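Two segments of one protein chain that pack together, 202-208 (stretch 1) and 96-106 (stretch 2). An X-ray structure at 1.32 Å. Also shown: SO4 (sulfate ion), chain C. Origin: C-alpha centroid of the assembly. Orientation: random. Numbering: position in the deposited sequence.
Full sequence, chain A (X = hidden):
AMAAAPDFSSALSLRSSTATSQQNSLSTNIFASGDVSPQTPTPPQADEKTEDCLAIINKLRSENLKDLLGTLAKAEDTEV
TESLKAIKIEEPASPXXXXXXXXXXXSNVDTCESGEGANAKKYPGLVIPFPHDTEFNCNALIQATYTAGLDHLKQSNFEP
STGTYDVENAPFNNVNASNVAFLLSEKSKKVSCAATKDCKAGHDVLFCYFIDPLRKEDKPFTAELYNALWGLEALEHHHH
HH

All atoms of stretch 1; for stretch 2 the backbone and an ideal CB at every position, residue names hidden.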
# COMPACT_ATOMS: atom_id res chain seq x y z
N GLY A 202 -17.00 9.53 -5.71
CA GLY A 202 -16.03 9.18 -4.66
C GLY A 202 -14.63 8.96 -5.23
O GLY A 202 -14.23 9.57 -6.24
N HIS A 203 -13.84 8.15 -4.52
CA HIS A 203 -12.44 7.88 -4.90
C HIS A 203 -12.32 6.41 -5.28
O HIS A 203 -12.74 5.53 -4.53
CB HIS A 203 -11.49 8.23 -3.76
CG HIS A 203 -11.21 9.70 -3.63
ND1 HIS A 203 -12.20 10.63 -3.36
CD2 HIS A 203 -10.07 10.39 -3.78
CE1 HIS A 203 -11.65 11.82 -3.31
NE2 HIS A 203 -10.36 11.71 -3.57
N ASP A 204 -11.69 6.17 -6.42
CA ASP A 204 -11.08 4.86 -6.70
C ASP A 204 -9.96 4.62 -5.68
O ASP A 204 -9.45 5.56 -5.06
CB ASP A 204 -10.57 4.78 -8.13
CG ASP A 204 -11.67 4.69 -9.17
OD1 ASP A 204 -12.39 3.70 -9.18
OD2 ASP A 204 -11.77 5.68 -9.98
N VAL A 205 -9.56 3.37 -5.58
CA VAL A 205 -8.47 2.96 -4.65
C VAL A 205 -7.44 2.12 -5.39
O VAL A 205 -7.81 1.13 -6.04
CB VAL A 205 -9.02 2.18 -3.44
CG1 VAL A 205 -7.91 1.71 -2.51
CG2 VAL A 205 -9.99 3.07 -2.66
N LEU A 206 -6.17 2.46 -5.22
CA LEU A 206 -5.01 1.60 -5.53
C LEU A 206 -4.59 0.90 -4.26
O LEU A 206 -4.35 1.58 -3.24
CB LEU A 206 -3.88 2.47 -6.07
CG LEU A 206 -2.52 1.78 -6.21
CD1 LEU A 206 -2.55 0.67 -7.24
CD2 LEU A 206 -1.47 2.79 -6.58
N PHE A 207 -4.45 -0.41 -4.33
CA PHE A 207 -3.95 -1.23 -3.22
C PHE A 207 -2.80 -2.07 -3.73
O PHE A 207 -2.97 -2.76 -4.75
CB PHE A 207 -5.04 -2.13 -2.67
CG PHE A 207 -4.59 -2.99 -1.52
CD1 PHE A 207 -4.35 -2.39 -0.30
CD2 PHE A 207 -4.40 -4.36 -1.65
CE1 PHE A 207 -3.92 -3.16 0.78
CE2 PHE A 207 -3.93 -5.10 -0.57
CZ PHE A 207 -3.72 -4.50 0.62
N CYS A 208 -1.68 -2.05 -3.03
CA CYS A 208 -0.56 -2.97 -3.32
C CYS A 208 -0.29 -3.81 -2.08
O CYS A 208 -0.02 -3.26 -1.00
CB CYS A 208 0.69 -2.21 -3.70
SG CYS A 208 0.61 -1.22 -5.20
N UNK A 96 -7.42 -11.16 -2.79
CA UNK A 96 -6.38 -10.75 -3.75
C UNK A 96 -6.32 -9.23 -3.77
O UNK A 96 -7.25 -8.59 -3.23
CB UNK A 96 -6.66 -11.30 -5.15
N UNK A 97 -5.31 -8.65 -4.39
CA UNK A 97 -5.24 -7.18 -4.46
C UNK A 97 -6.47 -6.61 -5.14
O UNK A 97 -7.03 -5.63 -4.64
CB UNK A 97 -3.98 -6.73 -5.21
N UNK A 98 -6.97 -7.14 -6.28
CA UNK A 98 -8.17 -6.57 -6.87
C UNK A 98 -9.37 -6.61 -5.92
O UNK A 98 -10.11 -5.64 -5.82
CB UNK A 98 -8.51 -7.31 -8.16
N UNK A 99 -9.56 -7.73 -5.23
CA UNK A 99 -10.73 -7.86 -4.34
C UNK A 99 -10.60 -6.89 -3.18
O UNK A 99 -11.62 -6.35 -2.71
CB UNK A 99 -10.87 -9.29 -3.82
N UNK A 100 -9.40 -6.66 -2.67
CA UNK A 100 -9.21 -5.72 -1.55
C UNK A 100 -9.40 -4.29 -2.05
O UNK A 100 -10.05 -3.50 -1.34
CB UNK A 100 -7.83 -5.89 -0.92
N UNK A 101 -8.91 -3.94 -3.24
CA UNK A 101 -9.15 -2.57 -3.76
C UNK A 101 -10.66 -2.30 -3.80
O UNK A 101 -11.10 -1.20 -3.40
CB UNK A 101 -8.54 -2.40 -5.15
N UNK A 102 -11.42 -3.25 -4.29
CA UNK A 102 -12.90 -3.14 -4.36
C UNK A 102 -13.46 -3.01 -2.94
O UNK A 102 -14.32 -2.15 -2.68
CB UNK A 102 -13.51 -4.35 -5.07
N UNK A 103 -13.04 -3.86 -2.03
CA UNK A 103 -13.51 -3.82 -0.63
C UNK A 103 -13.30 -2.42 -0.06
O UNK A 103 -14.16 -1.90 0.69
CB UNK A 103 -12.78 -4.86 0.23
N UNK A 104 -12.14 -1.82 -0.29
CA UNK A 104 -11.76 -0.50 0.25
C UNK A 104 -12.55 0.62 -0.43
O UNK A 104 -12.86 1.61 0.26
CB UNK A 104 -10.26 -0.26 0.07
N UNK A 105 -12.81 0.54 -1.73
CA UNK A 105 -13.49 1.64 -2.47
C UNK A 105 -14.97 1.70 -2.08
O UNK A 105 -15.49 2.84 -1.97
CB UNK A 105 -13.36 1.45 -3.98
N UNK A 106 -15.57 0.57 -1.81
CA UNK A 106 -17.00 0.44 -1.50
C UNK A 106 -17.70 -0.53 -2.40
O UNK A 106 -17.18 -0.88 -3.47
CB UNK A 106 -17.69 1.80 -1.59
S SO4 C . -15.19 11.60 -1.48
O1 SO4 C . -15.77 10.43 -0.85
O2 SO4 C . -14.25 12.22 -0.58
O3 SO4 C . -16.24 12.54 -1.81
O4 SO4 C . -14.51 11.21 -2.70

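Stretch 2 is a helix from 97 to 105, running at 145° to the strand 203-208 of stretch 1. Val-205 and Phe-207 point toward it and offer an apolar surface, so apolar side chains suit the facing positions.

Position 96 comes right before the helix, and its CB points away from the strand. A short polar residue such as Ser, Thr, Asp or Asn would suit an N-cap. It is Thr-96. Its OG1 accepts a weak capping bond from the backbone N of residue 99, at 3.4 Å.

Position 97 points sideways. The ideal CB lies 4.1 Å from Phe-207 O, so a small residue fits easily: Ala, Ser or Gly. It is Ala-97, with its CB 4.2 Å from Phe-207 CD2. Its CA lies at the edge of that ring.

Positions 98 and 99 meet nothing of stretch 1, and many residues would do. Position 98, in the first turn with phi -60°, can take proline. They are Pro-98 and Lys-99; the lysine side chain is out of reach of the strand.

Position 100 points toward the strand, and its ideal CB is 3.8 Å from Phe-207 CD2. A branched or long aliphatic chain could cover the ring: Val, Ile, Leu or Met. It is Ile-100. Its CG2 sits over one face, 3.5 Å from CD2 of Phe-207, in a CH-pi contact.

Position 101 is tight. Its ideal CB is 3.7 Å from Val-205 O and 4.3 Å from Phe-207 CB. Ala fits best, with Gly or Ser possible. It is Ala-101.

Positions 102 and 103 have no neighbour in stretch 1. Apolar or polar residues would serve. They are Val-102 and Thr-103; Thr-103 OG1 donates to Lys-99 O at 2.9 Å, within the helix.

Position 104 points toward the strand, with its ideal CB 4.0 Å from Val-205 CG1. Leu, Ile or Met could also reach the Phe-207 ring. It is Leu-104. Its CB packs on Val-205 CG1 at 4.0 Å, and its CD1 lies 3.9 Å from Phe-207 CD1.

Position 105 points sideways, with Val-205 CG2 and His-203 O close to its ideal CB. A small residue, Ala, Ser or Gly, is expected. It is Ala-105. Its CA is 3.8 Å from Val-205 CG2, and its CB is 4.2 Å from His-203 O, which is buried without a polar partner.

Position 106 leaves the helix with phi 124° and psi 166°. A CB here would jam against the preceding carbonyl O, which calls for glycine. It is Gly-106.

Stretch 2, residues 96-106: TAPKIAVTLAG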
# COMPACT_ATOMS: atom_id res chain seq x y z
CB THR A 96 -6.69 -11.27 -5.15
OG1 THR A 96 -7.92 -10.65 -5.51
CG2 THR A 96 -6.82 -12.78 -5.24
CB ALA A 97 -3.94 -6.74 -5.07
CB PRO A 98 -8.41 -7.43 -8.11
CG PRO A 98 -7.04 -7.93 -8.47
CD PRO A 98 -6.33 -8.15 -7.16
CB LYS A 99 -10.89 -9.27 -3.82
CG LYS A 99 -11.17 -10.27 -4.91
CD LYS A 99 -11.10 -11.69 -4.40
CE LYS A 99 -11.47 -12.71 -5.45
NZ LYS A 99 -11.44 -14.07 -4.87
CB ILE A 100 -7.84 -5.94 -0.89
CG1 ILE A 100 -7.85 -7.26 -0.14
CG2 ILE A 100 -7.48 -4.77 0.02
CD1 ILE A 100 -6.47 -7.77 0.26
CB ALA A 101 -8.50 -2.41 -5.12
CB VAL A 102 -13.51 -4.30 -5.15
CG1 VAL A 102 -15.04 -4.36 -4.96
CG2 VAL A 102 -13.10 -4.23 -6.61
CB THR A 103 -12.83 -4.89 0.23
OG1 THR A 103 -13.18 -6.16 -0.32
CG2 THR A 103 -13.22 -4.80 1.69
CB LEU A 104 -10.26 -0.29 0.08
CG LEU A 104 -9.37 -1.21 0.92
CD1 LEU A 104 -7.92 -1.02 0.56
CD2 LEU A 104 -9.55 -0.97 2.41
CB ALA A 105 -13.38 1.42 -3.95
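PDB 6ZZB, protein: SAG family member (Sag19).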